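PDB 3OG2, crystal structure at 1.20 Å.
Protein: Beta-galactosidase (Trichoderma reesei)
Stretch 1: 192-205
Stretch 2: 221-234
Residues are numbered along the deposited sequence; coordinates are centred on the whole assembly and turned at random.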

ATOM      1  N   ASN A 192     -23.725  14.211 -10.014  1.00  9.28           N
ATOM      2  CA  ASN A 192     -24.434  13.849 -11.256  1.00  9.19           C
ATOM      3  C   ASN A 192     -25.095  12.493 -11.024  1.00  8.60           C
ATOM      4  O   ASN A 192     -24.440  11.446 -11.140  1.00  9.71           O
ATOM      5  N   LYS A 193     -26.358  12.493 -10.560  1.00  9.77           N
ATOM      6  CA  LYS A 193     -26.981  11.227 -10.169  1.00  9.42           C
ATOM      7  C   LYS A 193     -27.172  10.246 -11.339  1.00  8.76           C
ATOM      8  O   LYS A 193     -26.960   9.047 -11.099  1.00 10.36           O
ATOM      9  N   PRO A 194     -27.512  10.665 -12.543  1.00  9.68           N
ATOM     10  CA  PRO A 194     -27.509   9.726 -13.643  1.00  9.85           C
ATOM     11  C   PRO A 194     -26.142   9.094 -13.848  1.00  9.01           C
ATOM     12  O   PRO A 194     -26.064   7.876 -14.121  1.00  9.65           O
ATOM     13  N   TYR A 195     -25.059   9.850 -13.727  1.00  8.75           N
ATOM     14  CA  TYR A 195     -23.713   9.279 -13.839  1.00  8.26           C
ATOM     15  C   TYR A 195     -23.482   8.230 -12.770  1.00  7.96           C
ATOM     16  O   TYR A 195     -23.075   7.081 -13.033  1.00  8.22           O
ATOM     17  N   MET A 196     -23.802   8.604 -11.531  1.00  7.95           N
ATOM     18  CA  MET A 196     -23.572   7.670 -10.413  1.00  7.93           C
ATOM     19  C   MET A 196     -24.341   6.384 -10.593  1.00  8.02           C
ATOM     20  O   MET A 196     -23.861   5.287 -10.320  1.00  8.00           O
ATOM     21  N   GLN A 197     -25.627   6.524 -11.025  1.00  8.26           N
ATOM     22  CA  GLN A 197     -26.419   5.311 -11.219  1.00  8.11           C
ATOM     23  C   GLN A 197     -25.914   4.481 -12.388  1.00  7.96           C
ATOM     24  O   GLN A 197     -26.044   3.259 -12.330  1.00  9.19           O
ATOM     25  N   TYR A 198     -25.417   5.115 -13.467  1.00  8.59           N
ATOM     26  CA  TYR A 198     -24.857   4.306 -14.570  1.00  8.22           C
ATOM     27  C   TYR A 198     -23.720   3.441 -14.016  1.00  7.58           C
ATOM     28  O   TYR A 198     -23.618   2.255 -14.397  1.00  8.36           O
ATOM     29  N   VAL A 199     -22.854   4.029 -13.182  1.00  7.65           N
ATOM     30  CA  VAL A 199     -21.686   3.272 -12.670  1.00  8.00           C
ATOM     31  C   VAL A 199     -22.166   2.111 -11.821  1.00  7.24           C
ATOM     32  O   VAL A 199     -21.679   0.967 -11.910  1.00  7.93           O
ATOM     33  N   ILE A 200     -23.209   2.357 -10.977  1.00  8.13           N
ATOM     34  CA  ILE A 200     -23.788   1.248 -10.216  1.00  8.26           C
ATOM     35  C   ILE A 200     -24.401   0.171 -11.108  1.00  7.82           C
ATOM     36  O   ILE A 200     -24.178  -1.027 -10.872  1.00  9.58           O
ATOM     37  N   ASP A 201     -25.160   0.606 -12.111  1.00  8.59           N
ATOM     38  CA  ASP A 201     -25.802  -0.338 -13.010  1.00  9.32           C
ATOM     39  C   ASP A 201     -24.766  -1.225 -13.712  1.00  8.18           C
ATOM     40  O   ASP A 201     -25.050  -2.423 -13.919  1.00  8.97           O
ATOM     41  N   GLN A 202     -23.612  -0.656 -14.068  1.00  7.74           N
ATOM     42  CA  GLN A 202     -22.616  -1.525 -14.741  1.00  7.95           C
ATOM     43  C   GLN A 202     -22.233  -2.690 -13.846  1.00  8.39           C
ATOM     44  O   GLN A 202     -22.025  -3.813 -14.265  1.00  8.79           O
ATOM     45  N   ALA A 203     -22.032  -2.361 -12.537  1.00  8.75           N
ATOM     46  CA  ALA A 203     -21.597  -3.423 -11.603  1.00  7.99           C
ATOM     47  C   ALA A 203     -22.735  -4.403 -11.376  1.00  7.67           C
ATOM     48  O   ALA A 203     -22.532  -5.633 -11.393  1.00  8.74           O
ATOM     49  N   ARG A 204     -23.982  -3.928 -11.151  1.00  8.24           N
ATOM     50  CA  ARG A 204     -25.115  -4.832 -10.913  1.00  8.76           C
ATOM     51  C   ARG A 204     -25.323  -5.722 -12.140  1.00  8.97           C
ATOM     52  O   ARG A 204     -25.612  -6.902 -12.017  1.00 10.48           O
ATOM     53  N   ASN A 205     -25.211  -5.125 -13.342  1.00  8.80           N
ATOM     54  CA  ASN A 205     -25.451  -5.865 -14.583  1.00 10.16           C
ATOM     55  C   ASN A 205     -24.415  -6.971 -14.750  1.00 10.47           C
ATOM     56  O   ASN A 205     -24.733  -7.981 -15.406  1.00 13.49           O
ATOM     57  N   GLY A 221     -21.818  13.633   2.172  1.00 11.29           N
ATOM     58  CA  GLY A 221     -23.131  13.023   1.962  1.00 10.58           C
ATOM     59  C   GLY A 221     -23.348  12.481   0.547  1.00 10.19           C
ATOM     60  O   GLY A 221     -24.475  12.005   0.267  1.00 11.73           O
ATOM     61  N   THR A 222     -22.394  12.577  -0.354  1.00  9.06           N
ATOM     62  CA  THR A 222     -22.669  12.169  -1.749  1.00  9.25           C
ATOM     63  C   THR A 222     -22.894  10.683  -1.845  1.00  9.03           C
ATOM     64  O   THR A 222     -22.048   9.908  -1.357  1.00 11.98           O
ATOM     65  N   GLY A 223     -23.994  10.291  -2.464  1.00  8.82           N
ATOM     66  CA  GLY A 223     -24.299   8.884  -2.737  1.00  9.27           C
ATOM     67  C   GLY A 223     -24.877   8.214  -1.515  1.00  8.91           C
ATOM     68  O   GLY A 223     -25.094   6.976  -1.548  1.00 10.35           O
ATOM     69  N   ALA A 224     -25.123   8.874  -0.393  1.00  9.29           N
ATOM     70  CA  ALA A 224     -25.643   8.202   0.767  1.00  9.72           C
ATOM     71  C   ALA A 224     -27.022   7.640   0.541  1.00  9.83           C
ATOM     72  O   ALA A 224     -27.813   8.202  -0.228  1.00 10.64           O
ATOM     73  N   PRO A 225     -27.361   6.573   1.285  1.00 11.65           N
ATOM     74  CA  PRO A 225     -28.770   6.152   1.322  1.00 12.24           C
ATOM     75  C   PRO A 225     -29.691   7.318   1.632  1.00 13.72           C
ATOM     76  O   PRO A 225     -29.398   8.144   2.474  1.00 17.82           O
ATOM     77  N   GLY A 226     -30.816   7.402   0.920  1.00 15.14           N
ATOM     78  CA  GLY A 226     -31.724   8.528   1.099  1.00 19.36           C
ATOM     79  C   GLY A 226     -31.515   9.579   0.010  1.00 17.91           C
ATOM     80  O   GLY A 226     -32.368  10.467  -0.108  1.00 20.78           O
ATOM     81  N   THR A 227     -30.448   9.526  -0.778  1.00 14.05           N
ATOM     82  CA  THR A 227     -30.262  10.537  -1.799  1.00 12.60           C
ATOM     83  C   THR A 227     -30.834  10.112  -3.145  1.00 12.74           C
ATOM     84  O   THR A 227     -30.707  10.800  -4.156  1.00 15.56           O
ATOM     85  N   GLY A 228     -31.531   8.984  -3.220  1.00 13.59           N
ATOM     86  CA  GLY A 228     -32.242   8.644  -4.421  1.00 15.57           C
ATOM     87  C   GLY A 228     -31.364   7.996  -5.485  1.00 12.58           C
ATOM     88  O   GLY A 228     -30.523   7.098  -5.274  1.00 13.04           O
ATOM     89  N   LEU A 229     -31.518   8.543  -6.704  1.00 12.80           N
ATOM     90  CA  LEU A 229     -30.795   7.999  -7.836  1.00 11.17           C
ATOM     91  C   LEU A 229     -29.298   8.068  -7.592  1.00 10.21           C
ATOM     92  O   LEU A 229     -28.777   9.085  -7.148  1.00 10.68           O
ATOM     93  N   GLY A 230     -28.584   6.971  -7.836  1.00 10.09           N
ATOM     94  CA  GLY A 230     -27.135   6.963  -7.657  1.00 11.60           C
ATOM     95  C   GLY A 230     -26.634   6.634  -6.265  1.00  9.92           C
ATOM     96  O   GLY A 230     -25.476   6.574  -6.004  1.00 12.22           O
ATOM     97  N   SER A 231     -27.565   6.365  -5.320  1.00  8.79           N
ATOM     98  CA  SER A 231     -27.167   6.029  -3.960  1.00  9.94           C
ATOM     99  C   SER A 231     -26.658   4.605  -3.843  1.00  8.99           C
ATOM    100  O   SER A 231     -27.145   3.666  -4.450  1.00 10.01           O
ATOM    101  N   VAL A 232     -25.661   4.461  -2.966  1.00  9.17           N
ATOM    102  CA  VAL A 232     -25.132   3.115  -2.647  1.00  8.80           C
ATOM    103  C   VAL A 232     -25.816   2.562  -1.417  1.00  7.83           C
ATOM    104  O   VAL A 232     -26.731   3.159  -0.832  1.00 10.62           O
ATOM    105  N   ASP A 233     -25.384   1.365  -0.986  1.00  8.10           N
ATOM    106  CA  ASP A 233     -26.012   0.707   0.147  1.00  7.59           C
ATOM    107  C   ASP A 233     -25.490   1.225   1.485  1.00  7.61           C
ATOM    108  O   ASP A 233     -26.237   1.395   2.438  1.00  9.82           O
ATOM    109  N   ILE A 234     -24.160   1.405   1.550  1.00  7.59           N
ATOM    110  CA  ILE A 234     -23.521   1.810   2.803  1.00  6.89           C
ATOM    111  C   ILE A 234     -22.691   3.049   2.474  1.00  7.07           C
ATOM    112  O   ILE A 234     -21.819   3.002   1.586  1.00  7.83           O
TER

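One face of a helix, residues 193-205, packs against an irregular, glycine-rich loop, and the contact combines close apolar packing around Gly-230 with side-chain hydrogen bonds to the loop backbone and a salt bridge. The helix begins after Asn-192, whose OD1 caps it by accepting from Tyr-195 N at 3.1 Å. Lys-193, Met-196, Gln-197, Ile-200 and Arg-204 then direct their CA-to-CB bonds toward the loop, a spacing that brings successive turns onto the same side.

The loop is shaped by type II turns at 221-224, 224-227 and 228-231. Gly-230 lies closest to the helix backbone, its CA 4.0 Å from Gln-197 CA. A side chain there would have no room: an ideal CB would fall 2.8 Å from Met-196 CB, and the backbone angles of Gly-230 by themselves call for glycine.

Lys-193 (chi1 m, then t throughout) extends fully along the loop, so that its NZ donates to Thr-227 O at 2.8 Å, while its CB rests 3.3 Å from Leu-229 O. Leu-229 (t, p) sets its CA-to-CB bond sideways and places its two methyls against different helix residues: CD2 lies 4.1 Å from Pro-194 CG, and CD1 lies 3.7 Å from Gln-197 CG.

Gln-197 (t, p) uses both ends of its amide. Its OE1 accepts from Gly-230 N at 2.8 Å, and its NE2 donates to Asp-201 OD1 at 2.9 Å, which ties the amide back to the next helical turn. Water 1 extends this polar link by donating both to Gln-197 OE1 (2.8 Å) and to Ser-231 O (2.7 Å). The CA-to-CB bond of Ser-231 points away from the helix, and its OG donates to Gly-228 O at 2.7 Å within the loop.

Met-196 (m, t, p) curls its terminal methyl into the loop, where CE approaches Gly-223 CA at 3.5 Å and Thr-222 CG2 at 3.8 Å. One turn on, the buried Ile-200 (m, t) places CD1 3.4 Å from both Gly-230 O and Ser-231 O, and 4.1 Å from Val-232 CG1.

At the far end, Arg-204 (m, m, t) forms a salt bridge with Asp-233 (chi1 m), whose CA-to-CB bond runs sideways although its carboxylate comes nearer. Arg-204 NH2 meets Asp-233 OD2 at 3.0 Å, at the edge of the guanidinium, but the hydrogen bond is weak, with an N-H...acceptor angle of 121°. Water 2 reinforces the pair, accepting from Arg-204 NH2 at 2.8 Å and donating to Asp-233 OD1 at 2.6 Å.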

ATOM      1  CB  ASN A 192     -23.432  13.891 -12.407  1.00  8.80           C
ATOM      2  CG  ASN A 192     -24.065  13.567 -13.752  1.00  9.57           C
ATOM      3  OD1 ASN A 192     -25.108  12.922 -13.850  1.00 10.62           O
ATOM      4  ND2 ASN A 192     -23.420  14.067 -14.779  1.00 10.70           N
ATOM      5  CB  LYS A 193     -28.244  11.507  -9.397  1.00 11.16           C
ATOM      6  CG  LYS A 193     -27.967  12.285  -8.098  1.00 11.63           C
ATOM      7  CD  LYS A 193     -29.182  12.426  -7.246  1.00 13.03           C
ATOM      8  CE  LYS A 193     -28.897  13.183  -5.952  1.00 15.66           C
ATOM      9  NZ  LYS A 193     -30.119  13.328  -5.087  1.00 19.53           N
ATOM     10  CB  PRO A 194     -27.919  10.595 -14.875  1.00 11.97           C
ATOM     11  CG  PRO A 194     -28.831  11.623 -14.222  1.00 12.22           C
ATOM     12  CD  PRO A 194     -28.066  11.990 -12.963  1.00 11.47           C
ATOM     13  CB  TYR A 195     -22.657  10.397 -13.769  1.00  8.67           C
ATOM     14  CG  TYR A 195     -21.276   9.808 -13.609  1.00  7.77           C
ATOM     15  CD1 TYR A 195     -20.698   9.110 -14.649  1.00  8.78           C
ATOM     16  CD2 TYR A 195     -20.561   9.942 -12.411  1.00  8.03           C
ATOM     17  CE1 TYR A 195     -19.426   8.557 -14.496  1.00  8.18           C
ATOM     18  CE2 TYR A 195     -19.315   9.390 -12.254  1.00  7.59           C
ATOM     19  CZ  TYR A 195     -18.753   8.692 -13.308  1.00  7.96           C
ATOM     20  OH  TYR A 195     -17.486   8.135 -13.197  1.00  8.18           O
ATOM     21  CB  MET A 196     -23.950   8.349  -9.089  1.00  9.31           C
ATOM     22  CG  MET A 196     -23.129   9.574  -8.740  1.00 10.94           C
ATOM     23  SD  MET A 196     -24.016  10.690  -7.590  1.00 13.30           S
ATOM     24  CE  MET A 196     -23.702   9.770  -6.122  1.00 17.20           C
ATOM     25  CB  GLN A 197     -27.901   5.696 -11.443  1.00  9.11           C
ATOM     26  CG  GLN A 197     -28.762   4.435 -11.397  1.00  9.17           C
ATOM     27  CD  GLN A 197     -28.720   3.774 -10.036  1.00  9.47           C
ATOM     28  OE1 GLN A 197     -28.804   4.377  -8.963  1.00 11.08           O
ATOM     29  NE2 GLN A 197     -28.582   2.451 -10.099  1.00 11.14           N
ATOM     30  CB  TYR A 198     -24.326   5.227 -15.647  1.00  9.44           C
ATOM     31  CG  TYR A 198     -23.892   4.503 -16.902  1.00  8.57           C
ATOM     32  CD1 TYR A 198     -22.577   4.008 -17.016  1.00 10.03           C
ATOM     33  CD2 TYR A 198     -24.766   4.300 -17.969  1.00 11.68           C
ATOM     34  CE1 TYR A 198     -22.175   3.334 -18.146  1.00  9.47           C
ATOM     35  CE2 TYR A 198     -24.364   3.634 -19.113  1.00 10.58           C
ATOM     36  CZ  TYR A 198     -23.063   3.142 -19.206  1.00 11.38           C
ATOM     37  OH  TYR A 198     -22.661   2.514 -20.358  1.00 13.67           O
ATOM     38  CB  VAL A 199     -20.788   4.250 -11.895  1.00  8.55           C
ATOM     39  CG1 VAL A 199     -19.695   3.528 -11.117  1.00 11.51           C
ATOM     40  CG2 VAL A 199     -20.186   5.280 -12.857  1.00  8.76           C
ATOM     41  CB  ILE A 200     -24.867   1.794  -9.226  1.00  8.31           C
ATOM     42  CG1 ILE A 200     -24.178   2.602  -8.110  1.00  8.96           C
ATOM     43  CG2 ILE A 200     -25.748   0.684  -8.676  1.00  9.16           C
ATOM     44  CD1 ILE A 200     -25.156   3.402  -7.251  1.00 12.67           C
ATOM     45  CB  ASP A 201     -26.616   0.380 -14.096  1.00 10.10           C
ATOM     46  CG  ASP A 201     -27.859   1.109 -13.673  1.00 13.05           C
ATOM     47  OD1 ASP A 201     -28.381   0.892 -12.539  1.00 13.48           O
ATOM     48  OD2 ASP A 201     -28.400   1.930 -14.495  1.00 18.06           O
ATOM     49  CB  GLN A 202     -21.334  -0.776 -15.065  1.00  8.99           C
ATOM     50  CG  GLN A 202     -21.489   0.327 -16.133  1.00  9.14           C
ATOM     51  CD  GLN A 202     -20.167   1.032 -16.297  1.00  7.94           C
ATOM     52  OE1 GLN A 202     -19.645   1.590 -15.294  1.00  9.18           O
ATOM     53  NE2 GLN A 202     -19.585   1.018 -17.477  1.00  9.40           N
ATOM     54  CB  ALA A 203     -21.150  -2.775 -10.293  1.00  9.13           C
ATOM     55  CB  ARG A 204     -26.387  -4.014 -10.625  1.00  9.11           C
ATOM     56  CG  ARG A 204     -26.303  -3.325  -9.272  1.00  9.29           C
ATOM     57  CD  ARG A 204     -26.190  -4.300  -8.119  1.00  9.81           C
ATOM     58  NE  ARG A 204     -26.422  -3.698  -6.802  1.00 10.64           N
ATOM     59  CZ  ARG A 204     -25.861  -4.071  -5.647  1.00  9.31           C
ATOM     60  NH1 ARG A 204     -24.996  -5.078  -5.634  1.00 10.79           N
ATOM     61  NH2 ARG A 204     -26.184  -3.424  -4.549  1.00 13.64           N
ATOM     62  CB  ASN A 205     -25.387  -4.950 -15.797  1.00 11.29           C
ATOM     63  CG  ASN A 205     -26.556  -4.004 -15.947  1.00 13.77           C
ATOM     64  OD1 ASN A 205     -26.480  -3.010 -16.720  1.00 17.46           O
ATOM     65  ND2 ASN A 205     -27.612  -4.250 -15.231  1.00 13.39           N
ATOM     66  CB  THR A 222     -21.505  12.637  -2.648  1.00  9.96           C
ATOM     67  OG1 THR A 222     -21.450  14.088  -2.551  1.00 10.95           O
ATOM     68  CG2 THR A 222     -21.719  12.272  -4.097  1.00 10.83           C
ATOM     69  CB  ALA A 224     -25.680   9.191   1.932  1.00 11.02           C
ATOM     70  CB  PRO A 225     -28.751   5.180   2.495  1.00 15.30           C
ATOM     71  CG  PRO A 225     -27.374   4.554   2.397  1.00 15.08           C
ATOM     72  CD  PRO A 225     -26.432   5.725   2.099  1.00 12.80           C
ATOM     73  CB  THR A 227     -28.761  10.885  -1.976  1.00 12.82           C
ATOM     74  OG1 THR A 227     -28.046   9.712  -2.360  1.00 12.36           O
ATOM     75  CG2 THR A 227     -28.150  11.451  -0.692  1.00 15.47           C
ATOM     76  CB  LEU A 229     -31.167   8.883  -9.034  1.00 12.68           C
ATOM     77  CG  LEU A 229     -30.653   8.384 -10.344  1.00 14.31           C
ATOM     78  CD1 LEU A 229     -31.307   7.066 -10.780  1.00 16.07           C
ATOM     79  CD2 LEU A 229     -30.971   9.461 -11.417  1.00 18.78           C
ATOM     80  CB  SER A 231     -28.338   6.296  -3.024  1.00 11.68           C
ATOM     81  OG  SER A 231     -29.478   5.524  -3.295  1.00 13.78           O
ATOM     82  CB  VAL A 232     -23.605   3.166  -2.471  1.00  8.82           C
ATOM     83  CG1 VAL A 232     -22.921   3.581  -3.789  1.00 12.70           C
ATOM     84  CG2 VAL A 232     -23.186   4.091  -1.334  1.00  9.94           C
ATOM     85  CB  ASP A 233     -25.777  -0.785   0.056  1.00  8.52           C
ATOM     86  CG  ASP A 233     -26.440  -1.370  -1.175  1.00  9.25           C
ATOM     87  OD1 ASP A 233     -27.642  -1.035  -1.432  1.00 13.03           O
ATOM     88  OD2 ASP A 233     -25.833  -2.220  -1.817  1.00  9.99           O
ATOM     89  CB  ILE A 234     -22.626   0.698   3.397  1.00  7.62           C
ATOM     90  CG1 ILE A 234     -23.460  -0.545   3.717  1.00  9.32           C
ATOM     91  CG2 ILE A 234     -21.804   1.247   4.539  1.00  9.04           C
ATOM     92  CD1 ILE A 234     -22.616  -1.764   4.135  1.00 10.52           C
TER
HETATM   93  O   HOH W   1     -29.133   3.574  -6.346  1.00 19.86           O
HETATM   94  O   HOH W   2     -28.099  -1.425  -3.926  1.00 29.26           O